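Local coordinates for protein fasciclin-1 (Drosophila melanogaster, PDB 1O70) that serves as a neural cell adhesion molecule, here represented by its third and fourth FAS1 domains, at residues Met244-Ser256 with Ser267-Ile279. Residues are numbered along the deposited sequence; the frame is centred on the assembly and turned at random.
Sequences MKDLVKFSQESGS and SIRVEEEAGRYVI
Val270 turns its side chain into helix 244-253, where its methyls meet three residues. CG1 of Val270 lies 3.7 Å from CG2 of Val248 and also touches the sulfur of Met244, while CG2 of Val270 comes 3.4 Å from CB of Leu247; a branched valine suits this place because each methyl finds its own neighbours. The Tyr277 ring closes the packing at the start of the helix. With CG of Met244 anti to the backbone N (chi1 -153°), this methylene is laid over one ring face, a CH-pi contact with the sulfur set obliquely, and CG2 of Val248 abuts the ring edge, 3.5 Å from CD2 of Tyr277. Were the ring replaced by an alanine, Met244 and Val248 would probably lose their shared aromatic wall, leaving a gap. Ser251, small enough for close approach, directs OG to the carbonyl O of Val270 at 2.8 Å, a weak bond competing with acceptors in its own helix. Toward solvent the fit loosens: Glu272's extended chain crosses Val248 at about a right angle, and Arg269 brushes CB of Ser251 with CG, its guanidinium face under OE2 of Glu271, a charge-only salt bridge. Helix 244-253 thus packs across the 265-273/276-281 beta hairpin, with its type I' turn, in the fourth FAS1 domain's mixed sheet.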
loop_
_atom_site.group_PDB
_atom_site.type_symbol
_atom_site.label_atom_id
_atom_site.label_comp_id
_atom_site.label_asym_id
_atom_site.label_seq_id
_atom_site.Cartn_x
_atom_site.Cartn_y
_atom_site.Cartn_z
ATOM N N MET A 244 -1.848 8.582 -6.759
ATOM C CA MET A 244 -1.633 9.820 -6.053
ATOM C C MET A 244 -0.962 10.807 -7.019
ATOM O O MET A 244 -1.207 12.010 -6.955
ATOM C CB MET A 244 -0.785 9.558 -4.803
ATOM C CG MET A 244 -0.998 10.533 -3.671
ATOM S SD MET A 244 -2.702 10.854 -3.228
ATOM C CE MET A 244 -3.066 9.561 -2.124
ATOM N N LYS A 245 -0.154 10.288 -7.941
ATOM C CA LYS A 245 0.533 11.130 -8.920
ATOM C C LYS A 245 -0.463 11.708 -9.918
ATOM O O LYS A 245 -0.201 12.742 -10.532
ATOM C CB LYS A 245 1.598 10.322 -9.662
ATOM C CG LYS A 245 2.770 11.139 -10.156
ATOM C CD LYS A 245 3.834 10.241 -10.749
ATOM C CE LYS A 245 5.030 11.047 -11.240
ATOM N NZ LYS A 245 6.017 10.200 -11.979
ATOM N N ASP A 246 -1.603 11.042 -10.089
ATOM C CA ASP A 246 -2.626 11.546 -11.002
ATOM C C ASP A 246 -3.327 12.720 -10.336
ATOM O O ASP A 246 -3.493 13.774 -10.940
ATOM C CB ASP A 246 -3.681 10.481 -11.334
ATOM C CG ASP A 246 -3.134 9.340 -12.174
ATOM O OD1 ASP A 246 -2.133 9.538 -12.902
ATOM O OD2 ASP A 246 -3.728 8.242 -12.125
ATOM N N LEU A 247 -3.729 12.530 -9.085
ATOM C CA LEU A 247 -4.425 13.573 -8.347
ATOM C C LEU A 247 -3.591 14.850 -8.295
ATOM O O LEU A 247 -4.129 15.955 -8.368
ATOM C CB LEU A 247 -4.738 13.088 -6.930
ATOM C CG LEU A 247 -5.447 11.732 -6.881
ATOM C CD1 LEU A 247 -5.654 11.318 -5.438
ATOM C CD2 LEU A 247 -6.781 11.812 -7.617
ATOM N N VAL A 248 -2.276 14.692 -8.175
ATOM C CA VAL A 248 -1.370 15.835 -8.122
ATOM C C VAL A 248 -1.400 16.584 -9.456
ATOM O O VAL A 248 -1.561 17.805 -9.487
ATOM C CB VAL A 248 0.086 15.392 -7.819
ATOM C CG1 VAL A 248 1.035 16.572 -7.951
ATOM C CG2 VAL A 248 0.168 14.821 -6.418
ATOM N N LYS A 249 -1.258 15.844 -10.552
ATOM C CA LYS A 249 -1.269 16.436 -11.885
ATOM C C LYS A 249 -2.603 17.125 -12.174
ATOM O O LYS A 249 -2.632 18.214 -12.747
ATOM C CB LYS A 249 -1.000 15.363 -12.940
ATOM C CG LYS A 249 -0.992 15.871 -14.366
ATOM C CD LYS A 249 -0.734 14.729 -15.338
ATOM C CE LYS A 249 -0.683 15.223 -16.777
ATOM N NZ LYS A 249 -0.519 14.105 -17.750
ATOM N N PHE A 250 -3.704 16.490 -11.785
ATOM C CA PHE A 250 -5.015 17.077 -12.002
ATOM C C PHE A 250 -5.142 18.370 -11.211
ATOM O O PHE A 250 -5.402 19.418 -11.780
ATOM C CB PHE A 250 -6.133 16.122 -11.567
ATOM C CG PHE A 250 -6.412 15.004 -12.539
ATOM C CD1 PHE A 250 -5.383 14.190 -13.006
ATOM C CD2 PHE A 250 -7.717 14.739 -12.952
ATOM C CE1 PHE A 250 -5.647 13.124 -13.866
ATOM C CE2 PHE A 250 -7.993 13.676 -13.811
ATOM C CZ PHE A 250 -6.957 12.869 -14.268
ATOM N N SER A 251 -4.939 18.305 -9.899
ATOM C CA SER A 251 -5.081 19.501 -9.079
ATOM C C SER A 251 -4.038 20.559 -9.412
ATOM O O SER A 251 -4.107 21.687 -8.929
ATOM C CB SER A 251 -5.022 19.152 -7.584
ATOM O OG SER A 251 -3.700 18.963 -7.135
ATOM N N GLN A 252 -3.074 20.203 -10.247
ATOM C CA GLN A 252 -2.025 21.135 -10.629
ATOM C C GLN A 252 -2.397 21.868 -11.917
ATOM O O GLN A 252 -2.318 23.094 -11.986
ATOM C CB GLN A 252 -0.730 20.367 -10.821
ATOM C CG GLN A 252 0.502 21.163 -10.548
ATOM C CD GLN A 252 1.676 20.260 -10.268
ATOM O OE1 GLN A 252 2.070 19.456 -11.116
ATOM N NE2 GLN A 252 2.238 20.372 -9.065
ATOM N N GLU A 253 -2.797 21.108 -12.936
ATOM C CA GLU A 253 -3.198 21.682 -14.216
ATOM C C GLU A 253 -4.509 22.443 -14.031
ATOM O O GLU A 253 -4.667 23.554 -14.529
ATOM C CB GLU A 253 -3.384 20.585 -15.271
ATOM C CG GLU A 253 -2.130 19.777 -15.583
ATOM C CD GLU A 253 -2.404 18.651 -16.563
ATOM O OE1 GLU A 253 -3.378 17.894 -16.343
ATOM O OE2 GLU A 253 -1.644 18.507 -17.547
ATOM N N SER A 254 -5.449 21.837 -13.317
ATOM C CA SER A 254 -6.733 22.472 -13.057
ATOM C C SER A 254 -6.664 23.010 -11.636
ATOM O O SER A 254 -5.615 22.941 -10.995
ATOM C CB SER A 254 -7.873 21.457 -13.152
ATOM O OG SER A 254 -8.059 20.794 -11.914
ATOM N N GLY A 255 -7.776 23.540 -11.140
ATOM C CA GLY A 255 -7.788 24.068 -9.787
ATOM C C GLY A 255 -7.613 22.953 -8.773
ATOM O O GLY A 255 -6.536 22.768 -8.200
ATOM N N SER A 256 -8.688 22.206 -8.550
ATOM C CA SER A 256 -8.674 21.091 -7.614
ATOM C C SER A 256 -9.046 19.811 -8.365
ATOM O O SER A 256 -9.067 19.792 -9.594
ATOM C CB SER A 256 -9.666 21.347 -6.470
ATOM O OG SER A 256 -11.007 21.423 -6.933
ATOM N N SER A 267 -14.495 16.494 -3.785
ATOM C CA SER A 267 -13.679 17.600 -4.252
ATOM C C SER A 267 -12.527 17.763 -3.270
ATOM O O SER A 267 -12.725 18.114 -2.108
ATOM C CB SER A 267 -14.516 18.880 -4.307
ATOM O OG SER A 267 -13.936 19.836 -5.180
ATOM N N ILE A 268 -11.322 17.485 -3.737
ATOM C CA ILE A 268 -10.156 17.607 -2.889
ATOM C C ILE A 268 -9.035 18.200 -3.708
ATOM O O ILE A 268 -9.192 18.455 -4.900
ATOM C CB ILE A 268 -9.684 16.233 -2.383
ATOM C CG1 ILE A 268 -9.360 15.338 -3.584
ATOM C CG2 ILE A 268 -10.741 15.610 -1.489
ATOM C CD1 ILE A 268 -8.768 14.004 -3.221
ATOM N N ARG A 269 -7.900 18.420 -3.061
ATOM C CA ARG A 269 -6.739 18.944 -3.749
ATOM C C ARG A 269 -5.556 18.185 -3.174
ATOM O O ARG A 269 -5.481 17.989 -1.963
ATOM C CB ARG A 269 -6.599 20.433 -3.487
ATOM C CG ARG A 269 -5.574 21.074 -4.372
ATOM C CD ARG A 269 -5.234 22.457 -3.895
ATOM N NE ARG A 269 -4.079 22.965 -4.621
ATOM C CZ ARG A 269 -3.416 24.066 -4.289
ATOM N NH1 ARG A 269 -3.795 24.780 -3.232
ATOM N NH2 ARG A 269 -2.377 24.461 -5.017
ATOM N N VAL A 270 -4.648 17.739 -4.035
ATOM C CA VAL A 270 -3.484 16.977 -3.586
ATOM C C VAL A 270 -2.173 17.694 -3.898
ATOM O O VAL A 270 -2.010 18.226 -4.992
ATOM C CB VAL A 270 -3.445 15.583 -4.256
ATOM C CG1 VAL A 270 -2.287 14.768 -3.692
ATOM C CG2 VAL A 270 -4.769 14.861 -4.048
ATOM N N GLU A 271 -1.240 17.697 -2.948
ATOM C CA GLU A 271 0.048 18.364 -3.151
ATOM C C GLU A 271 1.235 17.522 -2.686
ATOM O O GLU A 271 1.067 16.578 -1.918
ATOM C CB GLU A 271 0.077 19.698 -2.399
ATOM C CG GLU A 271 -1.132 20.583 -2.646
ATOM C CD GLU A 271 -1.142 21.825 -1.768
ATOM O OE1 GLU A 271 -0.571 21.779 -0.648
ATOM O OE2 GLU A 271 -1.742 22.842 -2.186
ATOM N N GLU A 272 2.427 17.862 -3.168
ATOM C CA GLU A 272 3.642 17.169 -2.763
ATOM C C GLU A 272 4.229 17.981 -1.619
ATOM O O GLU A 272 4.225 19.215 -1.657
ATOM C CB GLU A 272 4.565 16.958 -3.965
ATOM C CG GLU A 272 3.949 16.133 -5.083
ATOM C CD GLU A 272 4.892 15.946 -6.255
ATOM O OE1 GLU A 272 6.028 16.462 -6.193
ATOM O OE2 GLU A 272 4.495 15.283 -7.237
ATOM N N GLU A 273 4.723 17.293 -0.598
ATOM C CA GLU A 273 5.302 17.961 0.551
ATOM C C GLU A 273 6.377 17.100 1.183
ATOM O O GLU A 273 6.080 16.117 1.856
ATOM C CB GLU A 273 4.217 18.264 1.579
ATOM C CG GLU A 273 3.937 19.735 1.757
ATOM C CD GLU A 273 2.683 19.998 2.562
ATOM O OE1 GLU A 273 2.567 19.437 3.677
ATOM O OE2 GLU A 273 1.823 20.770 2.078
ATOM N N ALA A 274 7.632 17.467 0.962
ATOM C CA ALA A 274 8.743 16.720 1.536
ATOM C C ALA A 274 8.634 15.219 1.262
ATOM O O ALA A 274 8.738 14.410 2.185
ATOM C CB ALA A 274 8.808 16.968 3.043
ATOM N N GLY A 275 8.412 14.853 0.003
ATOM C CA GLY A 275 8.328 13.446 -0.354
ATOM C C GLY A 275 6.980 12.770 -0.178
ATOM O O GLY A 275 6.668 11.798 -0.876
ATOM N N ARG A 276 6.181 13.271 0.755
ATOM C CA ARG A 276 4.865 12.696 1.011
ATOM C C ARG A 276 3.810 13.452 0.200
ATOM O O ARG A 276 4.072 14.537 -0.326
ATOM C CB ARG A 276 4.518 12.807 2.498
ATOM C CG ARG A 276 3.874 14.127 2.845
ATOM C CD ARG A 276 3.902 14.441 4.324
ATOM N NE ARG A 276 3.450 15.816 4.541
ATOM C CZ ARG A 276 3.734 16.539 5.620
ATOM N NH1 ARG A 276 4.476 16.015 6.594
ATOM N NH2 ARG A 276 3.279 17.784 5.722
ATOM N N TYR A 277 2.623 12.864 0.091
ATOM C CA TYR A 277 1.509 13.497 -0.613
ATOM C C TYR A 277 0.544 13.998 0.450
ATOM O O TYR A 277 0.400 13.360 1.491
ATOM C CB TYR A 277 0.785 12.500 -1.526
ATOM C CG TYR A 277 1.587 12.050 -2.718
ATOM C CD1 TYR A 277 2.418 10.933 -2.647
ATOM C CD2 TYR A 277 1.522 12.746 -3.919
ATOM C CE1 TYR A 277 3.167 10.524 -3.752
ATOM C CE2 TYR A 277 2.265 12.347 -5.023
ATOM C CZ TYR A 277 3.085 11.241 -4.937
ATOM O OH TYR A 277 3.835 10.859 -6.030
ATOM N N VAL A 278 -0.110 15.130 0.203
ATOM C CA VAL A 278 -1.057 15.680 1.174
ATOM C C VAL A 278 -2.418 15.932 0.530
ATOM O O VAL A 278 -2.513 16.347 -0.631
ATOM C CB VAL A 278 -0.573 17.026 1.774
ATOM C CG1 VAL A 278 -1.328 17.322 3.055
ATOM C CG2 VAL A 278 0.909 16.981 2.035
ATOM N N ILE A 279 -3.470 15.684 1.298
ATOM C CA ILE A 279 -4.830 15.882 0.832
ATOM C C ILE A 279 -5.488 17.054 1.540
ATOM O O ILE A 279 -5.524 17.126 2.774
ATOM C CB ILE A 279 -5.695 14.619 1.059
ATOM C CG1 ILE A 279 -5.289 13.533 0.059
ATOM C CG2 ILE A 279 -7.169 14.967 0.934
ATOM C CD1 ILE A 279 -6.017 12.231 0.230
#